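Local coordinates for protein thiazoline oxidase/subtilisin-like protease (Prochloron didemni, PDB 4H6X) that probably cleaves linear precursor peptides and joins their ends by transamidation to give cyclic patellamides, as a subtilisin-like maturation protease, at residues A[30-35]-A[290-295]; A[73-78]-A[95-100]; A[112-117]-A[132-137]; A[158-163]-A[193-198]; A[286-291]-A[301-306]. All coordinates share one frame; numbering follows the deposited sequence.

Contact 1: residues A[30-35]-A[290-295]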
# COMPACT_ATOMS: atom_id res chain seq x y z
N ASP A 30 1.03 -4.24 -14.85
CA ASP A 30 0.25 -5.01 -15.80
C ASP A 30 -1.13 -5.32 -15.22
O ASP A 30 -1.22 -5.79 -14.09
CB ASP A 30 0.99 -6.31 -16.13
CG ASP A 30 0.45 -6.98 -17.35
OD1 ASP A 30 -0.66 -7.56 -17.29
OD2 ASP A 30 1.14 -6.93 -18.38
N PRO A 31 -2.20 -5.07 -16.00
CA PRO A 31 -3.58 -5.32 -15.54
C PRO A 31 -3.90 -6.78 -15.20
O PRO A 31 -4.98 -7.05 -14.68
CB PRO A 31 -4.45 -4.84 -16.72
CG PRO A 31 -3.52 -4.70 -17.87
CD PRO A 31 -2.19 -4.33 -17.28
N GLN A 32 -2.98 -7.70 -15.50
CA GLN A 32 -3.15 -9.09 -15.07
C GLN A 32 -2.74 -9.26 -13.60
O GLN A 32 -2.99 -10.31 -13.00
CB GLN A 32 -2.35 -10.06 -15.96
CG GLN A 32 -2.81 -10.14 -17.40
CD GLN A 32 -2.11 -11.25 -18.17
OE1 GLN A 32 -2.20 -12.43 -17.80
NE2 GLN A 32 -1.40 -10.89 -19.23
N ILE A 33 -2.10 -8.24 -13.04
CA ILE A 33 -1.72 -8.28 -11.62
C ILE A 33 -2.79 -7.53 -10.84
O ILE A 33 -3.01 -6.33 -11.07
CB ILE A 33 -0.32 -7.64 -11.38
CG1 ILE A 33 0.77 -8.36 -12.19
CG2 ILE A 33 0.02 -7.63 -9.88
CD1 ILE A 33 0.81 -9.86 -11.98
N THR A 34 -3.46 -8.26 -9.95
CA THR A 34 -4.54 -7.72 -9.11
C THR A 34 -4.07 -7.51 -7.68
O THR A 34 -3.59 -8.46 -7.04
CB THR A 34 -5.77 -8.66 -9.13
OG1 THR A 34 -6.28 -8.71 -10.46
CG2 THR A 34 -6.87 -8.15 -8.15
N ILE A 35 -4.21 -6.28 -7.19
CA ILE A 35 -3.90 -5.94 -5.80
C ILE A 35 -5.24 -5.71 -5.11
O ILE A 35 -6.04 -4.90 -5.56
CB ILE A 35 -3.04 -4.65 -5.70
CG1 ILE A 35 -1.72 -4.79 -6.48
CG2 ILE A 35 -2.79 -4.28 -4.23
CD1 ILE A 35 -1.23 -3.47 -7.08
N LEU A 290 6.54 -7.66 -14.44
CA LEU A 290 7.69 -8.01 -15.27
C LEU A 290 7.77 -9.53 -15.53
O LEU A 290 8.20 -9.96 -16.60
CB LEU A 290 8.95 -7.50 -14.60
CG LEU A 290 10.04 -6.83 -15.43
CD1 LEU A 290 9.45 -5.86 -16.45
CD2 LEU A 290 10.99 -6.13 -14.47
N GLN A 291 7.34 -10.33 -14.55
CA GLN A 291 7.22 -11.77 -14.73
C GLN A 291 6.23 -12.08 -15.86
O GLN A 291 6.56 -12.84 -16.78
CB GLN A 291 6.79 -12.47 -13.43
CG GLN A 291 7.87 -12.55 -12.36
CD GLN A 291 7.35 -13.12 -11.05
OE1 GLN A 291 6.16 -13.00 -10.73
NE2 GLN A 291 8.23 -13.74 -10.27
N VAL A 292 5.05 -11.47 -15.78
CA VAL A 292 4.02 -11.56 -16.84
C VAL A 292 4.52 -11.04 -18.19
O VAL A 292 4.24 -11.64 -19.23
CB VAL A 292 2.71 -10.82 -16.45
CG1 VAL A 292 1.68 -10.92 -17.56
CG2 VAL A 292 2.14 -11.40 -15.17
N GLN A 293 5.26 -9.93 -18.18
CA GLN A 293 5.81 -9.34 -19.41
C GLN A 293 6.75 -10.30 -20.14
O GLN A 293 6.77 -10.34 -21.37
CB GLN A 293 6.55 -8.02 -19.12
CG GLN A 293 7.16 -7.35 -20.34
CD GLN A 293 7.82 -6.02 -20.02
OE1 GLN A 293 7.17 -5.09 -19.54
NE2 GLN A 293 9.12 -5.93 -20.28
N GLN A 294 7.53 -11.06 -19.38
CA GLN A 294 8.48 -12.01 -19.94
C GLN A 294 7.85 -13.36 -20.24
O GLN A 294 8.55 -14.36 -20.39
CB GLN A 294 9.70 -12.14 -19.03
CG GLN A 294 10.47 -10.84 -18.90
CD GLN A 294 11.79 -10.99 -18.16
OE1 GLN A 294 12.16 -12.08 -17.73
NE2 GLN A 294 12.51 -9.88 -18.01
N GLY A 295 6.51 -13.38 -20.34
CA GLY A 295 5.76 -14.61 -20.63
C GLY A 295 5.63 -15.57 -19.46
O GLY A 295 4.80 -16.48 -19.49
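Val-292 pushes both of its methyls into the turn formed by Asp-30, Gln-32 and Ile-33, and the two branches find different company. CG2 takes the apolar side: Ile-33 slides past it in the opposite sense and brings CD1 to 3.8 Å from Val-292 CG2. CG1, set anti to the backbone N (chi1 179°), faces polar groups instead. The amide end of Gln-32 comes nearest, its NE2 3.5 Å from Val-292 CG1, while the Asp-30 carboxylate crosses at about a right angle with OD1 4.1 Å from that methyl. These are van der Waals contacts only.

What sets the three side chains in place is the turn itself. Asp-30 OD1 accepts from Gln-32 N at 2.9 Å through its anti lone pair, an Asx turn that fixes the carboxylate. A type I beta turn overlies it, with Ile-33 N bonded to Asp-30 O at 2.8 Å.

Val-298 also packs on both Ile-33 and Val-292. The turn leads directly into strand 34-39 of the parallel sheet, between strands 133-138 and 170-173, so the contact seats the start of that strand against the C-terminal end of helix 273-293.

Contact 2: residues A[73-78]-A[95-100]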
# COMPACT_ATOMS: atom_id res chain seq x y z
N TYR A 73 -15.05 15.45 6.40
CA TYR A 73 -13.67 15.29 5.94
C TYR A 73 -12.89 16.61 6.05
O TYR A 73 -11.76 16.62 6.52
CB TYR A 73 -13.61 14.73 4.51
CG TYR A 73 -13.94 13.25 4.41
CD1 TYR A 73 -13.12 12.28 5.03
CD2 TYR A 73 -15.05 12.80 3.69
CE1 TYR A 73 -13.42 10.93 4.93
CE2 TYR A 73 -15.36 11.45 3.59
CZ TYR A 73 -14.53 10.51 4.20
OH TYR A 73 -14.83 9.16 4.10
N ALA A 74 -13.53 17.72 5.67
CA ALA A 74 -12.88 19.04 5.72
C ALA A 74 -12.48 19.40 7.13
O ALA A 74 -11.41 19.98 7.34
CB ALA A 74 -13.78 20.13 5.12
N ALA A 75 -13.32 19.06 8.10
CA ALA A 75 -13.02 19.27 9.50
C ALA A 75 -11.78 18.48 9.94
O ALA A 75 -10.89 19.02 10.60
CB ALA A 75 -14.22 18.91 10.36
N PHE A 76 -11.73 17.20 9.58
CA PHE A 76 -10.55 16.38 9.87
C PHE A 76 -9.31 16.97 9.21
O PHE A 76 -8.25 17.05 9.81
CB PHE A 76 -10.78 14.95 9.36
CG PHE A 76 -9.65 14.00 9.63
CD1 PHE A 76 -9.63 13.24 10.79
CD2 PHE A 76 -8.62 13.86 8.72
CE1 PHE A 76 -8.58 12.35 11.05
CE2 PHE A 76 -7.57 12.97 8.96
CZ PHE A 76 -7.55 12.23 10.14
N GLN A 77 -9.45 17.38 7.95
CA GLN A 77 -8.30 17.87 7.19
C GLN A 77 -7.78 19.21 7.68
O GLN A 77 -6.57 19.46 7.63
CB GLN A 77 -8.60 17.88 5.70
CG GLN A 77 -8.74 16.46 5.16
CD GLN A 77 -9.37 16.40 3.79
OE1 GLN A 77 -9.46 17.41 3.08
NE2 GLN A 77 -9.82 15.20 3.40
N SER A 78 -8.68 20.07 8.17
CA SER A 78 -8.29 21.34 8.80
C SER A 78 -7.48 21.11 10.07
O SER A 78 -6.44 21.74 10.26
CB SER A 78 -9.51 22.22 9.12
OG SER A 78 -9.16 23.20 10.08
N ALA A 95 -14.58 17.54 19.47
CA ALA A 95 -15.40 18.75 19.45
C ALA A 95 -16.25 18.88 18.17
O ALA A 95 -17.34 19.44 18.21
CB ALA A 95 -14.52 19.98 19.64
N VAL A 96 -15.77 18.34 17.06
CA VAL A 96 -16.40 18.61 15.76
C VAL A 96 -16.84 17.36 14.99
O VAL A 96 -17.88 17.38 14.34
CB VAL A 96 -15.52 19.57 14.91
CG1 VAL A 96 -14.27 18.87 14.37
CG2 VAL A 96 -16.33 20.20 13.78
N ILE A 97 -16.07 16.29 15.04
CA ILE A 97 -16.47 15.05 14.35
C ILE A 97 -16.39 13.83 15.28
O ILE A 97 -15.72 12.85 14.95
CB ILE A 97 -15.66 14.84 13.04
CG1 ILE A 97 -14.16 15.03 13.29
CG2 ILE A 97 -16.19 15.76 11.93
CD1 ILE A 97 -13.25 14.66 12.14
N PRO A 98 -17.07 13.88 16.45
CA PRO A 98 -16.93 12.80 17.44
C PRO A 98 -17.40 11.44 16.91
O PRO A 98 -16.78 10.42 17.21
CB PRO A 98 -17.84 13.27 18.60
CG PRO A 98 -18.86 14.16 17.94
CD PRO A 98 -18.10 14.86 16.85
N ASP A 99 -18.45 11.44 16.09
CA ASP A 99 -19.07 10.20 15.65
C ASP A 99 -18.52 9.65 14.33
O ASP A 99 -18.81 8.51 13.96
CB ASP A 99 -20.58 10.38 15.53
CG ASP A 99 -21.21 10.85 16.84
OD1 ASP A 99 -20.78 10.41 17.93
OD2 ASP A 99 -22.15 11.67 16.75
N THR A 100 -17.73 10.45 13.62
CA THR A 100 -17.21 10.01 12.33
C THR A 100 -15.68 9.98 12.22
O THR A 100 -15.13 9.51 11.23
CB THR A 100 -17.77 10.89 11.20
OG1 THR A 100 -17.52 12.26 11.53
CG2 THR A 100 -19.30 10.65 11.00
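Ala-75 and Phe-76, on consecutive positions of helix 70-82, meet Val-96 and Ile-97 where helix 87-96 runs out. Everything that passes directly between the two segments is apolar, and it comes in two kinds.

The first is methyl against methyl. Ala-75 points its CB between two branches: Val-96 CG1 lies 4.0 Å from Ala-75 CB, and Ile-97 CG2 lies at the same 4.0 Å from it. The small side chain is consistent with the close approach of the helix end, with the CA atoms of Ala-75 and Val-96 7.1 Å apart.

The second is the isoleucine tip against the base of Phe-76 and the edge of its ring. Ile-97 CD1 reaches 3.7 Å from Phe-76 CB and 4.1 Å from Phe-76 CD1, so the methyl lies at the edge of the ring, near its plane, and not over a face. The two side chains cross at about a right angle. Ile-97 CG1 sits between its own backbone N and carbonyl carbon (chi1 48°), which sends CD1 toward the base of the phenylalanine, where it also approaches the backbone N of Phe-76 at 3.9 Å. The helix ends at Val-96, and Ile-97 is the first residue beyond it.

A polar tie lies just beside this patch, where Thr-100 OG1 bonds to Asp-72 OD2. Together the two helices form a hairpin far from the chain centre, consistent with the helical insert of patellamide macrocyclases. Helix 101-118 underlies it, Ile-104 touching both Phe-76 and Ile-97.

Contact 3: residues A[112-117]-A[132-137]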
# COMPACT_ATOMS: atom_id res chain seq x y z
N HIS A 112 -5.08 7.57 0.65
CA HIS A 112 -3.65 7.78 0.59
C HIS A 112 -2.96 6.52 0.06
O HIS A 112 -2.21 6.58 -0.92
CB HIS A 112 -3.11 8.13 1.98
CG HIS A 112 -1.84 8.91 1.95
ND1 HIS A 112 -0.60 8.32 1.82
CD2 HIS A 112 -1.61 10.25 2.01
CE1 HIS A 112 0.33 9.25 1.82
NE2 HIS A 112 -0.25 10.43 1.94
N VAL A 113 -3.20 5.40 0.74
CA VAL A 113 -2.59 4.10 0.37
C VAL A 113 -2.91 3.75 -1.08
O VAL A 113 -2.01 3.40 -1.82
CB VAL A 113 -3.06 2.99 1.35
CG1 VAL A 113 -2.88 1.60 0.77
CG2 VAL A 113 -2.29 3.12 2.65
N THR A 114 -4.17 3.88 -1.49
CA THR A 114 -4.57 3.49 -2.84
C THR A 114 -3.89 4.37 -3.90
O THR A 114 -3.42 3.86 -4.92
CB THR A 114 -6.10 3.50 -2.99
OG1 THR A 114 -6.68 2.66 -1.98
CG2 THR A 114 -6.52 3.01 -4.35
N SER A 115 -3.83 5.68 -3.64
CA SER A 115 -3.15 6.61 -4.55
C SER A 115 -1.65 6.32 -4.66
O SER A 115 -1.05 6.44 -5.74
CB SER A 115 -3.41 8.07 -4.14
OG SER A 115 -2.71 8.41 -2.94
N THR A 116 -1.04 5.92 -3.54
CA THR A 116 0.40 5.54 -3.53
C THR A 116 0.68 4.35 -4.45
O THR A 116 1.74 4.26 -5.08
CB THR A 116 0.88 5.24 -2.09
OG1 THR A 116 0.84 6.46 -1.34
CG2 THR A 116 2.31 4.69 -2.07
N ILE A 117 -0.27 3.44 -4.50
CA ILE A 117 -0.12 2.24 -5.29
C ILE A 117 -0.47 2.51 -6.75
O ILE A 117 0.25 2.07 -7.66
CB ILE A 117 -0.95 1.07 -4.69
CG1 ILE A 117 -0.36 0.66 -3.33
CG2 ILE A 117 -0.98 -0.10 -5.66
CD1 ILE A 117 -1.24 -0.24 -2.48
N CYS A 132 -1.52 -1.54 -12.86
CA CYS A 132 -2.08 -2.75 -12.26
C CYS A 132 -3.55 -2.58 -11.95
O CYS A 132 -4.04 -1.45 -11.84
CB CYS A 132 -1.34 -3.12 -10.97
SG CYS A 132 0.37 -3.62 -11.29
N ARG A 133 -4.25 -3.71 -11.82
CA ARG A 133 -5.67 -3.73 -11.44
C ARG A 133 -5.75 -3.66 -9.92
O ARG A 133 -5.05 -4.39 -9.21
CB ARG A 133 -6.32 -5.02 -11.96
CG ARG A 133 -7.82 -5.16 -11.68
CD ARG A 133 -8.38 -6.34 -12.46
NE ARG A 133 -9.72 -6.72 -12.01
CZ ARG A 133 -10.00 -7.78 -11.26
NH1 ARG A 133 -9.04 -8.61 -10.87
NH2 ARG A 133 -11.26 -8.03 -10.91
N VAL A 134 -6.58 -2.75 -9.42
CA VAL A 134 -6.73 -2.61 -7.97
C VAL A 134 -8.19 -2.79 -7.57
O VAL A 134 -9.08 -2.18 -8.18
CB VAL A 134 -6.22 -1.24 -7.47
CG1 VAL A 134 -6.67 -1.00 -6.03
CG2 VAL A 134 -4.69 -1.17 -7.57
N ILE A 135 -8.41 -3.65 -6.58
CA ILE A 135 -9.72 -3.79 -5.93
C ILE A 135 -9.61 -3.30 -4.49
O ILE A 135 -8.83 -3.83 -3.69
CB ILE A 135 -10.22 -5.25 -5.92
CG1 ILE A 135 -10.42 -5.75 -7.37
CG2 ILE A 135 -11.51 -5.40 -5.09
CD1 ILE A 135 -10.65 -7.26 -7.50
N ASN A 136 -10.36 -2.25 -4.17
CA ASN A 136 -10.53 -1.83 -2.79
C ASN A 136 -11.63 -2.64 -2.12
O ASN A 136 -12.73 -2.78 -2.67
CB ASN A 136 -10.84 -0.33 -2.71
CG ASN A 136 -9.59 0.53 -2.88
OD1 ASN A 136 -8.80 0.70 -1.94
ND2 ASN A 136 -9.43 1.11 -4.05
N MET A 137 -11.35 -3.19 -0.95
CA MET A 137 -12.37 -3.87 -0.15
C MET A 137 -12.58 -3.09 1.15
O MET A 137 -11.93 -3.39 2.17
CB MET A 137 -11.96 -5.32 0.13
CG MET A 137 -13.05 -6.16 0.78
SD MET A 137 -12.48 -7.79 1.34
CE MET A 137 -11.94 -8.48 -0.21
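Thr-114 of helix 101-118 faces Asn-136 of strand 133-138 in the alpha/beta core of the subtilase fold. Segments 112-117 and 133-137 run antiparallel (173°), their axes 10.5 Å apart, as the helix and returning strand of a beta-alpha-beta crossover that starts at strand 53-56.

From CB outward, every atom of the threonine side chain has a neighbour on the asparagine. Its CB is already 4.0 Å from Asn-136 OD1. From there OG1 goes on to the same oxygen, 2.9 Å from Asn-136 OD1; the carbonyl O of Ala-110 is a further partner of this hydroxyl. CG2, turned anti to the backbone N (chi1 -55° for OG1), takes the other half of the amide, lying 3.5 Å from Asn-136 ND2, and it also lies loosely, 4.4 Å, from Val-134 CG1. The asparagine thus receives both branches of the threonine.

Asn-136 ND2 is bonded to Tyr-44 OH, while OD1 lies within hydrogen-bonding distance of Thr-114 OG1; the buried amide is near but not touching the residues of the probable Ser-His-Asp triad. With a leucine in place of Asn-136, Tyr-44 OH would probably lose its amide partner and Thr-114 OG1 the carbonyl facing it.

One helical turn on from the polar pair the interface becomes aliphatic, where Ile-117 CG2 lies 4.3 Å from Val-134 CG2.

Contact 4: residues A[158-163]-A[193-198]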
# COMPACT_ATOMS: atom_id res chain seq x y z
N ARG A 158 -12.15 -13.35 7.05
CA ARG A 158 -13.22 -13.36 6.05
C ARG A 158 -12.86 -12.48 4.83
O ARG A 158 -13.10 -12.85 3.69
CB ARG A 158 -14.53 -12.91 6.69
CG ARG A 158 -15.01 -13.86 7.79
CD ARG A 158 -16.35 -13.39 8.38
NE ARG A 158 -17.49 -13.67 7.49
CZ ARG A 158 -18.77 -13.43 7.80
NH1 ARG A 158 -19.09 -12.88 8.98
NH2 ARG A 158 -19.73 -13.74 6.94
N ALA A 159 -12.30 -11.30 5.10
CA ALA A 159 -11.85 -10.40 4.03
C ALA A 159 -10.77 -11.05 3.12
O ALA A 159 -10.80 -10.89 1.90
CB ALA A 159 -11.34 -9.10 4.61
N ILE A 160 -9.82 -11.73 3.74
CA ILE A 160 -8.73 -12.40 3.01
C ILE A 160 -9.30 -13.52 2.12
O ILE A 160 -8.94 -13.59 0.94
CB ILE A 160 -7.61 -12.87 3.97
CG1 ILE A 160 -6.82 -11.65 4.46
CG2 ILE A 160 -6.65 -13.86 3.30
CD1 ILE A 160 -5.97 -11.92 5.70
N ASP A 161 -10.20 -14.36 2.67
CA ASP A 161 -10.83 -15.43 1.87
C ASP A 161 -11.52 -14.82 0.68
O ASP A 161 -11.45 -15.37 -0.41
CB ASP A 161 -11.85 -16.27 2.67
CG ASP A 161 -11.20 -17.19 3.67
OD1 ASP A 161 -10.06 -17.65 3.40
OD2 ASP A 161 -11.81 -17.44 4.73
N LEU A 162 -12.24 -13.70 0.89
CA LEU A 162 -12.88 -13.02 -0.23
C LEU A 162 -11.85 -12.48 -1.24
O LEU A 162 -12.02 -12.64 -2.45
CB LEU A 162 -13.81 -11.88 0.26
CG LEU A 162 -14.60 -11.14 -0.85
CD1 LEU A 162 -15.40 -12.11 -1.73
CD2 LEU A 162 -15.50 -10.10 -0.20
N ALA A 163 -10.82 -11.80 -0.75
CA ALA A 163 -9.76 -11.27 -1.61
C ALA A 163 -9.14 -12.36 -2.50
O ALA A 163 -8.88 -12.12 -3.68
CB ALA A 163 -8.68 -10.62 -0.76
N LYS A 193 -1.89 -18.45 5.90
CA LYS A 193 -1.24 -19.63 5.31
C LYS A 193 -1.82 -20.01 3.96
O LYS A 193 -1.08 -20.37 3.04
CB LYS A 193 -1.29 -20.83 6.26
CG LYS A 193 -0.42 -21.98 5.80
CD LYS A 193 -0.61 -23.23 6.65
CE LYS A 193 0.33 -24.34 6.21
NZ LYS A 193 0.07 -24.77 4.81
N LYS A 194 -3.15 -19.94 3.82
CA LYS A 194 -3.80 -20.23 2.54
C LYS A 194 -3.31 -19.30 1.41
O LYS A 194 -3.20 -19.73 0.26
CB LYS A 194 -5.33 -20.19 2.68
CG LYS A 194 -6.08 -20.53 1.39
CD LYS A 194 -7.55 -20.89 1.63
CE LYS A 194 -8.18 -21.53 0.39
NZ LYS A 194 -9.64 -21.81 0.55
N CYS A 195 -3.04 -18.04 1.74
CA CYS A 195 -2.46 -17.11 0.77
C CYS A 195 -1.11 -17.65 0.28
O CYS A 195 -0.90 -17.81 -0.92
CB CYS A 195 -2.29 -15.71 1.37
SG CYS A 195 -3.85 -14.84 1.67
N GLN A 196 -0.22 -17.95 1.22
CA GLN A 196 1.11 -18.49 0.90
C GLN A 196 1.01 -19.79 0.09
O GLN A 196 1.72 -19.96 -0.90
CB GLN A 196 1.93 -18.71 2.17
CG GLN A 196 3.39 -19.10 1.91
CD GLN A 196 4.21 -19.27 3.19
OE1 GLN A 196 3.76 -18.92 4.28
NE2 GLN A 196 5.41 -19.81 3.04
N ASP A 197 0.09 -20.66 0.48
CA ASP A 197 -0.12 -21.93 -0.23
C ASP A 197 -0.67 -21.75 -1.63
O ASP A 197 -0.58 -22.66 -2.46
CB ASP A 197 -1.04 -22.86 0.56
CG ASP A 197 -0.39 -23.42 1.80
OD1 ASP A 197 0.85 -23.53 1.83
OD2 ASP A 197 -1.12 -23.74 2.76
N ASN A 198 -1.25 -20.58 -1.90
CA ASN A 198 -1.86 -20.33 -3.19
C ASN A 198 -1.21 -19.26 -4.02
O ASN A 198 -1.85 -18.67 -4.90
CB ASN A 198 -3.35 -20.03 -3.03
CG ASN A 198 -4.15 -21.29 -2.80
OD1 ASN A 198 -4.47 -22.00 -3.75
ND2 ASN A 198 -4.45 -21.58 -1.55
O HOH W 1 -10.38 -19.20 1.19
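Ile-160 and Cys-195 mark the closest backbone approach between segments 158-163 and 193-198 of helices 154-165 and 187-197, their CA atoms 8.2 Å apart, with Asp-161 and Lys-194 next in line. The two segments run in roughly the same direction, as expected of helices that lie side by side on one face of a parallel sheet.

On the side facing the sheet, a single apolar pair does the work: Ile-160 CG2 comes 3.4 Å from Cys-195 SG, a snug methyl-on-sulfur contact. The methyl gets there because CG2 is the branch set anti to the backbone N, while CG1 (chi1 -73°) lies anti to the carbonyl carbon. Ile-171 of strand 170-173 packs on both residues from the sheet side, and Ile-160 packs further on Leu-188, Ala-191 and Ile-192 of the second helix.

Toward the solvent the partners change. Lys-194, fully extended, holds its ammonium 5.1 Å from the carboxylate, measured between Lys-194 NZ and Asp-161 OD1, and one water fills the interval. That water donates to Asp-161 OD1 at 2.7 Å and accepts from Lys-194 NZ at 2.8 Å. Both residues also touch a crystal neighbour, so their poses may owe something to the lattice.

The end of the second helix is tied up by its own residues: Lys-193 NZ forms a salt bridge to the syn lone pair of Asp-197 OD2 at 2.6 Å, and Asn-198 ND2 returns to Lys-194 O.

Opposite charges linked through water, not directly, probably add only a modest attraction, which leaves the buried isoleucine-cysteine pair as the closest touch between 158-163 and 193-198.

Contact 5: residues A[286-291]-A[301-306]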
# COMPACT_ATOMS: atom_id res chain seq x y z
N LEU A 286 4.97 -4.31 -9.51
CA LEU A 286 5.83 -4.06 -10.67
C LEU A 286 6.70 -5.29 -11.02
O LEU A 286 6.84 -5.66 -12.19
CB LEU A 286 6.71 -2.82 -10.44
CG LEU A 286 6.07 -1.42 -10.38
CD1 LEU A 286 7.16 -0.36 -10.29
CD2 LEU A 286 5.17 -1.11 -11.57
N LEU A 287 7.26 -5.93 -10.00
CA LEU A 287 8.14 -7.10 -10.23
C LEU A 287 7.34 -8.27 -10.78
O LEU A 287 7.80 -8.97 -11.69
CB LEU A 287 8.91 -7.49 -8.97
CG LEU A 287 9.93 -6.46 -8.45
CD1 LEU A 287 10.43 -6.84 -7.06
CD2 LEU A 287 11.10 -6.25 -9.42
N MET A 288 6.13 -8.46 -10.25
CA MET A 288 5.19 -9.43 -10.80
C MET A 288 4.77 -9.06 -12.23
O MET A 288 4.62 -9.94 -13.07
CB MET A 288 3.94 -9.57 -9.91
CG MET A 288 4.17 -10.15 -8.53
SD MET A 288 2.58 -10.31 -7.67
CE MET A 288 3.15 -11.09 -6.16
N SER A 289 4.56 -7.78 -12.49
CA SER A 289 4.22 -7.33 -13.85
C SER A 289 5.29 -7.73 -14.87
O SER A 289 4.98 -8.11 -16.01
CB SER A 289 3.99 -5.82 -13.87
OG SER A 289 2.90 -5.50 -13.03
N LEU A 290 6.54 -7.66 -14.44
CA LEU A 290 7.69 -8.01 -15.27
C LEU A 290 7.77 -9.53 -15.53
O LEU A 290 8.20 -9.96 -16.60
CB LEU A 290 8.95 -7.50 -14.60
CG LEU A 290 10.04 -6.83 -15.43
CD1 LEU A 290 9.45 -5.86 -16.45
CD2 LEU A 290 10.99 -6.13 -14.47
N GLN A 291 7.34 -10.33 -14.55
CA GLN A 291 7.22 -11.77 -14.73
C GLN A 291 6.23 -12.08 -15.86
O GLN A 291 6.56 -12.84 -16.78
CB GLN A 291 6.79 -12.47 -13.43
CG GLN A 291 7.87 -12.55 -12.36
CD GLN A 291 7.35 -13.12 -11.05
OE1 GLN A 291 6.16 -13.00 -10.73
NE2 GLN A 291 8.23 -13.74 -10.27
N GLU A 301 6.23 -15.89 -4.07
CA GLU A 301 7.31 -16.25 -3.17
C GLU A 301 8.68 -15.88 -3.75
O GLU A 301 9.58 -15.48 -3.00
CB GLU A 301 7.23 -17.74 -2.78
CG GLU A 301 8.20 -18.18 -1.68
CD GLU A 301 7.94 -17.56 -0.31
OE1 GLU A 301 6.84 -17.00 -0.05
OE2 GLU A 301 8.86 -17.62 0.54
N ALA A 302 8.84 -15.98 -5.06
CA ALA A 302 10.12 -15.58 -5.68
C ALA A 302 10.32 -14.07 -5.49
O ALA A 302 11.41 -13.63 -5.10
CB ALA A 302 10.17 -15.97 -7.15
N VAL A 303 9.25 -13.29 -5.71
CA VAL A 303 9.33 -11.85 -5.52
C VAL A 303 9.67 -11.53 -4.08
O VAL A 303 10.61 -10.78 -3.81
CB VAL A 303 8.04 -11.11 -5.97
CG1 VAL A 303 8.10 -9.63 -5.55
CG2 VAL A 303 7.87 -11.20 -7.47
N ARG A 304 8.94 -12.14 -3.15
CA ARG A 304 9.15 -11.90 -1.72
C ARG A 304 10.58 -12.23 -1.30
O ARG A 304 11.23 -11.44 -0.61
CB ARG A 304 8.14 -12.71 -0.88
CG ARG A 304 8.09 -12.30 0.60
CD ARG A 304 7.15 -13.21 1.40
NE ARG A 304 7.82 -14.47 1.68
CZ ARG A 304 8.50 -14.74 2.80
NH1 ARG A 304 8.59 -13.85 3.78
NH2 ARG A 304 9.09 -15.92 2.92
N THR A 305 11.08 -13.39 -1.70
CA THR A 305 12.41 -13.83 -1.24
C THR A 305 13.51 -13.00 -1.90
O THR A 305 14.49 -12.65 -1.25
CB THR A 305 12.64 -15.35 -1.46
OG1 THR A 305 12.27 -15.69 -2.80
CG2 THR A 305 11.80 -16.15 -0.51
N ALA A 306 13.34 -12.67 -3.19
CA ALA A 306 14.28 -11.80 -3.90
C ALA A 306 14.44 -10.45 -3.20
O ALA A 306 15.57 -9.97 -3.06
CB ALA A 306 13.87 -11.58 -5.35
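Val-303 overlaps Leu-287, Met-288 and Gln-291 together, its forked side chain spanning the first two and, a turn on, the glutamine of helix 273-293. CG1, anti to the backbone N (chi1 171°), lies 3.9 Å from Leu-287 CD1 and also near the leucine CB. CG2 goes to the other side, 4.0 Å from Met-288 CG, the two side chains crossing at about a right angle. The same methyl lies 3.8 Å from Gln-291 NE2, so the extended glutamine covers it with its amide.

That amide is not left to the hydrocarbon alone: Gln-291 OE1 accepts from the backbone N of Asp-299, just ahead of helix 300-309. Ala-302 CB rounds off the contact beside the NE2.

The axes of 286-291 and 301-306 approach to 10.2 Å and cross at 131°. Replacing Val-303 by an alanine would probably open a gap between the helices, in front of Leu-287 and Met-288 where the two methyls had been, and leave the Gln-291 amide without its methyl backing.

On the far side of the second helix the chemistry is charged. Arg-304 grips the Glu-301 carboxylate side-on with two nitrogens: NH2 lies 2.9 Å from Glu-301 OE2, with OE2 in the guanidinium plane, while NE is 3.2 Å from Glu-301 OE1 and meets it from above the carboxylate plane. Arg-304 NH1 has a further salt bridge to Glu-248.

The helix is therefore two-faced. Aliphatic groups and one bonded amide make up the buried side, while the ion pair, turned away from helix 273-293, probably steadies the helix without taking part in the packing.

Contacts 3 and 5 are the buried ones; contacts 1, 2 and 4 keep one edge in solvent. Contact 3, nearest the chain centre, sets a Thr-Asn polar pair face to face, whereas contact 5 packs methyls around Val-303, its buried amide bonded to Asp-299 outside the pair. Contacts 1 and 5 use different residues of helix 273-293, Val-292 in the one and Leu-287, Met-288 and Gln-291 in the other. Contacts 1 and 3 reach neighbouring strands of one sheet, joined by Thr-34 OG1 to Arg-133 NH1, and Met-137 of contact 3 packs on the first helix of contact 4. Only contact 4 adds a water-linked charge pair. Contact 2 stands apart, its centre about 40 Å from those of contacts 1 and 5.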